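Local coordinates for putative sugar binding protein (Bacteroides vulgatus ATCC 8482, PDB 3KEZ) that probably binds glycans or other nutrients at the bacterial outer membrane, as a calcium-containing member of the SusD family, at residues M284-S289 with Y312-N317; L306-K311 with S417-T422. One frame throughout, in Å; residues are numbered along the deposited sequence. Where two conformers were deposited one is given.

Interaction 1: residues M284-S289 with Y312-N317; sequences MCITCS and YYAYVN
The side chain of Ile286 fills the gap between Ala314 and Val316, two residues whose side chains flank it from strand 313-316. Its CG1 lies between the backbone N and its own carbonyl carbon (chi1 67°), and the extended chain lays CD1 against the methyl of Ala314, 3.6 Å from CB. The other branch, CG2, meets CG2 of Val316 at 3.5 Å, tighter than usual for two methyls; the two side chains cross at about a right angle. At the backbone, beneath these side-chain contacts, one straight hydrogen bond runs from Ile286 N to Ala314 O, 3.0 Å long and almost in line with the C=O axis. The strands cross at 103°, so no ladder follows: strand 284-286 pairs antiparallel with 55-57, and 313-316 with 306-309, making this the place where two small two-stranded sheets of the SusD-family chain meet crosswise. Water bridges the strands on each side of the direct bond, one linking Met284 O to Val316 N, the other Ile286 O to Ala314 N. Away from Ile286, Cys285 is the bump. Its CB rests 3.4 Å from Ala314 O and also lies 4.3 Å from Tyr315 CE1, while SG approaches Tyr313 CD1 at 4.1 Å in an oblique sulfur-aromatic contact. Tyr315 starts out pointing from the strand away from its partner, but the ring swings back so that CD1 comes within 3.2 Å of Met284 O. The selenomethionine side chain of Met284 turns from this contact to pack on helix 43-50.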
HETATM    1  N   MSE A 284       5.901 -15.532   5.709  1.00 10.84           N
HETATM    2  CA  MSE A 284       4.488 -15.375   5.391  1.00 11.74           C
HETATM    3  C   MSE A 284       4.164 -16.071   4.067  1.00 12.96           C
HETATM    4  O   MSE A 284       4.948 -15.995   3.111  1.00 10.73           O
HETATM    5  CB  MSE A 284       4.114 -13.895   5.379  1.00 10.07           C
HETATM    6  CG  MSE A 284       4.912 -13.056   4.400  1.00 10.07           C
HETATM    7 SE   MSE A 284       4.593 -11.123   4.441  0.75  2.00          SE
HETATM    8  CE  MSE A 284       2.968 -11.004   3.442  1.00 11.15           C
ATOM      9  N   CYS A 285       3.036 -16.799   4.036  1.00 11.94           N
ATOM     10  CA  CYS A 285       2.637 -17.578   2.850  1.00 12.55           C
ATOM     11  C   CYS A 285       1.149 -17.349   2.542  1.00 12.98           C
ATOM     12  O   CYS A 285       0.431 -16.691   3.320  1.00  9.77           O
ATOM     13  CB  CYS A 285       2.872 -19.058   3.104  1.00 11.96           C
ATOM     14  SG  CYS A 285       1.910 -19.695   4.493  1.00 14.11           S
ATOM     15  N   ILE A 286       0.677 -17.895   1.425  1.00 13.12           N
ATOM     16  CA  ILE A 286      -0.750 -17.810   1.119  1.00 10.83           C
ATOM     17  C   ILE A 286      -1.521 -18.797   2.000  1.00 10.87           C
ATOM     18  O   ILE A 286      -0.979 -19.804   2.422  1.00 13.04           O
ATOM     19  CB  ILE A 286      -1.078 -18.073  -0.351  1.00 13.29           C
ATOM     20  CG1 ILE A 286      -0.805 -19.519  -0.741  1.00 11.60           C
ATOM     21  CG2 ILE A 286      -0.376 -17.061  -1.279  1.00  6.38           C
ATOM     22  CD1 ILE A 286      -1.081 -19.817  -2.213  1.00 10.64           C
ATOM     23  N   THR A 287      -2.780 -18.483   2.303  1.00  9.91           N
ATOM     24  CA  THR A 287      -3.659 -19.424   2.981  1.00  9.41           C
ATOM     25  C   THR A 287      -4.152 -20.492   1.983  1.00 10.51           C
ATOM     26  O   THR A 287      -4.121 -20.281   0.764  1.00  8.36           O
ATOM     27  CB  THR A 287      -4.858 -18.715   3.600  1.00  9.69           C
ATOM     28  OG1 THR A 287      -5.486 -17.945   2.572  1.00 11.26           O
ATOM     29  CG2 THR A 287      -4.398 -17.765   4.790  1.00  2.94           C
ATOM     30  N   CYS A 288      -4.595 -21.634   2.492  1.00  9.31           N
ATOM     31  CA  CYS A 288      -5.182 -22.653   1.609  1.00 10.44           C
ATOM     32  C   CYS A 288      -6.394 -22.156   0.841  1.00 12.31           C
ATOM     33  O   CYS A 288      -6.569 -22.466  -0.347  1.00 12.91           O
ATOM     34  CB  CYS A 288      -5.570 -23.880   2.409  1.00 11.12           C
ATOM     35  SG  CYS A 288      -4.115 -24.767   3.063  1.00 15.55           S
ATOM     36  N   SER A 289      -7.262 -21.432   1.534  1.00 12.73           N
ATOM     37  CA  SER A 289      -8.455 -20.875   0.893  1.00 10.92           C
ATOM     38  C   SER A 289      -8.092 -19.949  -0.285  1.00 11.86           C
ATOM     39  O   SER A 289      -8.767 -19.978  -1.313  1.00 10.04           O
ATOM     40  CB  SER A 289      -9.356 -20.125   1.889  1.00 10.85           C
ATOM     41  OG  SER A 289      -8.689 -19.085   2.601  1.00  9.46           O
ATOM     42  N   TYR A 312       4.535 -28.065   0.804  1.00 11.99           N
ATOM     43  CA  TYR A 312       4.245 -27.604   2.165  1.00 11.95           C
ATOM     44  C   TYR A 312       3.584 -26.222   2.261  1.00 11.54           C
ATOM     45  O   TYR A 312       2.632 -26.054   3.021  1.00 12.20           O
ATOM     46  CB  TYR A 312       5.516 -27.559   3.005  1.00 13.05           C
ATOM     47  CG  TYR A 312       6.371 -28.792   2.909  1.00 12.78           C
ATOM     48  CD1 TYR A 312       5.799 -30.076   2.909  1.00 17.91           C
ATOM     49  CD2 TYR A 312       7.768 -28.685   2.828  1.00 13.35           C
ATOM     50  CE1 TYR A 312       6.614 -31.231   2.814  1.00 20.36           C
ATOM     51  CE2 TYR A 312       8.579 -29.832   2.734  1.00 17.26           C
ATOM     52  CZ  TYR A 312       7.999 -31.087   2.729  1.00 19.47           C
ATOM     53  OH  TYR A 312       8.814 -32.188   2.636  1.00 21.50           O
ATOM     54  N   TYR A 313       4.166 -25.250   1.545  1.00  9.66           N
ATOM     55  CA  TYR A 313       3.760 -23.861   1.547  1.00 10.38           C
ATOM     56  C   TYR A 313       3.938 -23.253   0.161  1.00 10.64           C
ATOM     57  O   TYR A 313       4.775 -23.715  -0.635  1.00 12.05           O
ATOM     58  CB  TYR A 313       4.650 -23.037   2.448  1.00 11.35           C
ATOM     59  CG  TYR A 313       4.787 -23.536   3.831  1.00  9.05           C
ATOM     60  CD1 TYR A 313       3.807 -23.275   4.769  1.00 16.15           C
ATOM     61  CD2 TYR A 313       5.913 -24.243   4.221  1.00 15.54           C
ATOM     62  CE1 TYR A 313       3.917 -23.750   6.057  1.00 15.96           C
ATOM     63  CE2 TYR A 313       6.042 -24.712   5.517  1.00 12.90           C
ATOM     64  CZ  TYR A 313       5.037 -24.449   6.428  1.00 17.67           C
ATOM     65  OH  TYR A 313       5.144 -24.877   7.728  1.00 18.90           O
ATOM     66  N   ALA A 314       3.165 -22.210  -0.113  1.00  7.52           N
ATOM     67  CA  ALA A 314       3.305 -21.444  -1.328  1.00  8.59           C
ATOM     68  C   ALA A 314       3.556 -19.995  -0.952  1.00 10.38           C
ATOM     69  O   ALA A 314       2.739 -19.356  -0.273  1.00  8.05           O
ATOM     70  CB  ALA A 314       2.072 -21.563  -2.185  1.00  8.27           C
ATOM     71  N   TYR A 315       4.693 -19.478  -1.403  1.00  9.93           N
ATOM     72  CA  TYR A 315       5.066 -18.091  -1.185  1.00 11.07           C
ATOM     73  C   TYR A 315       4.694 -17.248  -2.402  1.00 12.07           C
ATOM     74  O   TYR A 315       4.632 -17.759  -3.518  1.00 10.86           O
ATOM     75  CB  TYR A 315       6.573 -18.005  -0.911  1.00  8.34           C
ATOM     76  CG  TYR A 315       6.911 -18.683   0.387  1.00  8.80           C
ATOM     77  CD1 TYR A 315       6.873 -17.973   1.564  1.00 13.22           C
ATOM     78  CD2 TYR A 315       7.136 -20.063   0.455  1.00 12.73           C
ATOM     79  CE1 TYR A 315       7.083 -18.577   2.763  1.00 10.54           C
ATOM     80  CE2 TYR A 315       7.372 -20.690   1.668  1.00 10.05           C
ATOM     81  CZ  TYR A 315       7.354 -19.922   2.817  1.00 10.85           C
ATOM     82  OH  TYR A 315       7.583 -20.463   4.031  1.00 11.35           O
ATOM     83  N   VAL A 316       4.433 -15.962  -2.183  1.00 10.97           N
ATOM     84  CA  VAL A 316       4.139 -15.058  -3.280  1.00  9.48           C
ATOM     85  C   VAL A 316       5.454 -14.471  -3.771  1.00  9.41           C
ATOM     86  O   VAL A 316       6.083 -13.664  -3.109  1.00 10.58           O
ATOM     87  CB  VAL A 316       3.163 -13.963  -2.869  1.00  8.37           C
ATOM     88  CG1 VAL A 316       2.891 -12.991  -4.036  1.00 10.09           C
ATOM     89  CG2 VAL A 316       1.856 -14.612  -2.358  1.00 11.48           C
ATOM     90  N   ASN A 317       5.858 -14.887  -4.959  1.00 10.02           N
ATOM     91  CA  ASN A 317       7.172 -14.568  -5.511  1.00 10.03           C
ATOM     92  C   ASN A 317       7.131 -13.284  -6.339  1.00  9.43           C
ATOM     93  O   ASN A 317       7.590 -13.249  -7.501  1.00 13.59           O
ATOM     94  CB  ASN A 317       7.652 -15.753  -6.383  1.00 10.99           C
ATOM     95  CG  ASN A 317       9.145 -15.720  -6.645  1.00 16.27           C
ATOM     96  OD1 ASN A 317       9.906 -15.343  -5.767  1.00 14.97           O
ATOM     97  ND2 ASN A 317       9.565 -16.095  -7.862  1.00 14.26           N
TER
HETATM   98  O   HOH W   1       4.845 -15.158   0.542  1.00  8.14           O
HETATM   99  O   HOH W   2       1.048 -21.819   1.648  1.00  8.72           O

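Interaction 2: residues L306-K311 with S417-T422; sequences LSFDKK and SDINKT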
ATOM      1  N   LEU A 306       3.663 -18.010  -7.768  1.00 11.80           N
ATOM      2  CA  LEU A 306       3.691 -18.750  -6.533  1.00 12.07           C
ATOM      3  C   LEU A 306       4.944 -19.615  -6.542  1.00 10.11           C
ATOM      4  O   LEU A 306       5.261 -20.257  -7.529  1.00 13.59           O
ATOM      5  CB  LEU A 306       2.432 -19.611  -6.392  1.00 12.86           C
ATOM      6  CG  LEU A 306       1.044 -18.937  -6.285  1.00  7.79           C
ATOM      7  CD1 LEU A 306       0.025 -20.058  -5.961  1.00  6.68           C
ATOM      8  CD2 LEU A 306       1.063 -17.766  -5.233  1.00  5.33           C
ATOM      9  N   SER A 307       5.660 -19.589  -5.428  1.00  8.95           N
ATOM     10  CA  SER A 307       6.873 -20.389  -5.220  0.50  9.89           C
ATOM     11  C   SER A 307       6.567 -21.395  -4.136  1.00 10.01           C
ATOM     12  O   SER A 307       6.264 -21.036  -3.003  1.00  9.58           O
ATOM     13  CB  SER A 307       8.058 -19.542  -4.772  0.50 10.82           C
ATOM     14  OG  SER A 307       8.573 -18.785  -5.836  0.50  6.67           O
ATOM     15  N   PHE A 308       6.612 -22.675  -4.490  1.00 10.65           N
ATOM     16  CA  PHE A 308       6.214 -23.740  -3.570  1.00  9.73           C
ATOM     17  C   PHE A 308       7.423 -24.356  -2.862  1.00 12.51           C
ATOM     18  O   PHE A 308       8.373 -24.796  -3.504  1.00 12.81           O
ATOM     19  CB  PHE A 308       5.471 -24.855  -4.308  1.00 12.50           C
ATOM     20  CG  PHE A 308       4.168 -24.423  -4.885  1.00  9.28           C
ATOM     21  CD1 PHE A 308       4.119 -23.829  -6.129  1.00 15.64           C
ATOM     22  CD2 PHE A 308       2.985 -24.597  -4.174  1.00 15.30           C
ATOM     23  CE1 PHE A 308       2.918 -23.407  -6.661  1.00 16.30           C
ATOM     24  CE2 PHE A 308       1.778 -24.160  -4.695  1.00 10.77           C
ATOM     25  CZ  PHE A 308       1.739 -23.583  -5.938  1.00 17.75           C
ATOM     26  N   ASP A 309       7.370 -24.368  -1.533  1.00 12.10           N
ATOM     27  CA  ASP A 309       8.313 -25.099  -0.712  1.00 12.84           C
ATOM     28  C   ASP A 309       7.855 -26.537  -0.685  1.00 13.04           C
ATOM     29  O   ASP A 309       6.994 -26.885   0.116  1.00 13.83           O
ATOM     30  CB  ASP A 309       8.300 -24.547   0.711  1.00 14.98           C
ATOM     31  CG  ASP A 309       9.232 -25.299   1.617  1.00 13.11           C
ATOM     32  OD1 ASP A 309      10.106 -25.957   1.060  1.00 13.66           O
ATOM     33  OD2 ASP A 309       9.053 -25.273   2.850  1.00 18.72           O
ATOM     34  N   LYS A 310       8.436 -27.371  -1.551  1.00 13.88           N
ATOM     35  CA  LYS A 310       8.031 -28.767  -1.699  1.00 12.51           C
ATOM     36  C   LYS A 310       6.506 -28.833  -1.888  1.00 12.91           C
ATOM     37  O   LYS A 310       5.998 -28.142  -2.761  1.00 14.14           O
ATOM     38  CB  LYS A 310       8.534 -29.621  -0.528  1.00 13.38           C
ATOM     39  CG  LYS A 310      10.077 -29.638  -0.338  1.00 14.52           C
ATOM     40  CD  LYS A 310      10.815 -29.845  -1.684  1.00 16.65           C
ATOM     41  CE  LYS A 310      12.299 -30.178  -1.528  1.00 18.83           C
ATOM     42  NZ  LYS A 310      12.961 -29.213  -0.630  1.00 19.33           N
ATOM     43  N   LYS A 311       5.791 -29.626  -1.093  1.00 10.26           N
ATOM     44  CA  LYS A 311       4.342 -29.607  -1.100  1.00 12.29           C
ATOM     45  C   LYS A 311       3.853 -29.082   0.251  1.00 12.61           C
ATOM     46  O   LYS A 311       2.860 -29.575   0.781  1.00 12.89           O
ATOM     47  CB  LYS A 311       3.754 -31.000  -1.424  1.00 13.45           C
ATOM     48  CG  LYS A 311       3.995 -31.472  -2.869  1.00 25.47           C
ATOM     49  CD  LYS A 311       2.996 -32.565  -3.341  1.00 35.12           C
ATOM     50  CE  LYS A 311       2.896 -32.644  -4.886  1.00 38.54           C
ATOM     51  NZ  LYS A 311       2.551 -31.335  -5.582  1.00 38.01           N
ATOM     52  N   SER A 417      -3.546 -30.558  -0.150  1.00 11.70           N
ATOM     53  CA  SER A 417      -2.406 -31.439  -0.168  1.00 13.89           C
ATOM     54  C   SER A 417      -1.230 -30.878  -0.992  1.00 13.62           C
ATOM     55  O   SER A 417      -0.122 -31.375  -0.862  1.00 15.30           O
ATOM     56  CB  SER A 417      -2.829 -32.828  -0.657  1.00 16.59           C
ATOM     57  OG  SER A 417      -3.501 -32.729  -1.896  1.00 14.36           O
ATOM     58  N   ASP A 418      -1.436 -29.836  -1.799  1.00 11.68           N
ATOM     59  CA  ASP A 418      -0.294 -29.209  -2.526  1.00 12.27           C
ATOM     60  C   ASP A 418       0.531 -28.323  -1.597  1.00 13.07           C
ATOM     61  O   ASP A 418       1.678 -27.991  -1.912  1.00 11.89           O
ATOM     62  CB  ASP A 418      -0.748 -28.329  -3.695  1.00 17.69           C
ATOM     63  CG  ASP A 418      -1.271 -29.111  -4.892  1.00 22.07           C
ATOM     64  OD1 ASP A 418      -0.889 -30.285  -5.068  1.00 19.40           O
ATOM     65  OD2 ASP A 418      -2.040 -28.473  -5.679  1.00 30.70           O
ATOM     66  N   ILE A 419      -0.082 -27.883  -0.493  1.00 13.81           N
ATOM     67  CA  ILE A 419       0.585 -27.050   0.502  1.00 13.14           C
ATOM     68  C   ILE A 419       0.203 -27.565   1.880  1.00 13.45           C
ATOM     69  O   ILE A 419      -0.506 -26.904   2.644  1.00 11.54           O
ATOM     70  CB  ILE A 419       0.249 -25.556   0.332  1.00 13.39           C
ATOM     71  CG1 ILE A 419      -1.277 -25.297   0.254  1.00  8.44           C
ATOM     72  CG2 ILE A 419       0.987 -25.030  -0.879  1.00  9.06           C
ATOM     73  CD1 ILE A 419      -1.618 -23.852   0.061  1.00  8.95           C
ATOM     74  N   ASN A 420       0.706 -28.765   2.184  1.00 16.01           N
ATOM     75  CA  ASN A 420       0.148 -29.579   3.261  1.00 15.85           C
ATOM     76  C   ASN A 420       0.583 -29.173   4.646  1.00 16.30           C
ATOM     77  O   ASN A 420       0.106 -29.751   5.608  1.00 16.66           O
ATOM     78  CB  ASN A 420       0.378 -31.094   3.027  1.00 18.06           C
ATOM     79  CG  ASN A 420       1.834 -31.509   3.129  1.00 19.04           C
ATOM     80  OD1 ASN A 420       2.634 -30.860   3.797  1.00 20.40           O
ATOM     81  ND2 ASN A 420       2.179 -32.611   2.480  1.00 17.22           N
ATOM     82  N   LYS A 421       1.475 -28.191   4.769  1.00 17.45           N
ATOM     83  CA  LYS A 421       1.826 -27.646   6.089  1.00 16.34           C
ATOM     84  C   LYS A 421       1.173 -26.304   6.402  1.00 15.24           C
ATOM     85  O   LYS A 421       1.362 -25.753   7.489  1.00 15.91           O
ATOM     86  CB  LYS A 421       3.347 -27.536   6.237  1.00 18.34           C
ATOM     87  CG  LYS A 421       4.037 -28.889   6.357  1.00 17.62           C
ATOM     88  CD  LYS A 421       5.555 -28.768   6.383  1.00 26.29           C
ATOM     89  CE  LYS A 421       6.193 -30.152   6.325  1.00 34.17           C
ATOM     90  NZ  LYS A 421       7.536 -30.103   5.728  1.00 44.51           N
ATOM     91  N   THR A 422       0.398 -25.776   5.462  1.00 13.30           N
ATOM     92  CA  THR A 422      -0.249 -24.495   5.649  1.00 10.51           C
ATOM     93  C   THR A 422      -1.577 -24.693   6.370  1.00 11.03           C
ATOM     94  O   THR A 422      -2.483 -25.342   5.853  1.00  9.74           O
ATOM     95  CB  THR A 422      -0.554 -23.840   4.272  1.00 13.03           C
ATOM     96  OG1 THR A 422       0.645 -23.725   3.501  1.00 11.39           O
ATOM     97  CG2 THR A 422      -1.233 -22.460   4.443  1.00 10.26           C
TER
HETATM   98  O   HOH W   3       2.380 -28.361  -4.980  1.00 30.16           O
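Lys311 lies alongside Asp418, both side chains pointing the same way, its CB 3.7 Å from Asp418 O. The chain stays extended until a bend at chi4 (-55°) brings Lys311 NZ into a long salt bridge of 3.6 Å with Asp418 OD1. A water accepts from NZ and donates to Asp418 O, tying the ammonium to the backbone as well as to the acid. The second carboxylate oxygen, OD2, is hydrogen-bonded to Tyr291 OH on helix 288-295, a firmer partner that probably limits the rotation of the acid. The firmest link is between backbones: Asn420 N donates to Lys311 O at 2.7 Å, nearly straight and in the carbonyl plane on a lone pair. Asn420 CG sits in the crowded position between its N and carbonyl carbon (chi1 68°), which folds the amide back beside that same oxygen; OD1, itself an acceptor, does not bond it. Lys311 CA adds a CA-H...O contact to Asp418 O at 3.2 Å. Further back, Phe308 presents its ring edge to Ile419, CD2 lying 3.9 Å from CG2, and both side chains also touch Ala314. Ile419 opens a type I beta turn to Thr422, closed by Thr422 N to Ile419 O. A beta-hairpin, its connection followed by a classic beta bulge (Tyr312 and Tyr313 against Asp309), meets a type I turn more than 100 residues further along the chain.

In the fold
Both interactions hold the hairpin of strands 306-309 and 313-316, and their centres lie about 7 Å apart. Interaction 1 is the buried one: strand 284-286 crosses the hairpin, and aliphatic side chains, a cysteine and aromatic rings fit closely round a single backbone bond and two waters. Interaction 2 sits at the surface, where the 417-422 loop meets the hairpin's connecting residues through a backbone bond, a long salt bridge and water, with one apolar patch behind. The two are stitched together by probable hydrogen bonds from Tyr315 N to Ser307 O and from Lys421 N to Tyr312 O, and Cys288 packs on Thr422. Both lie away from the calcium site.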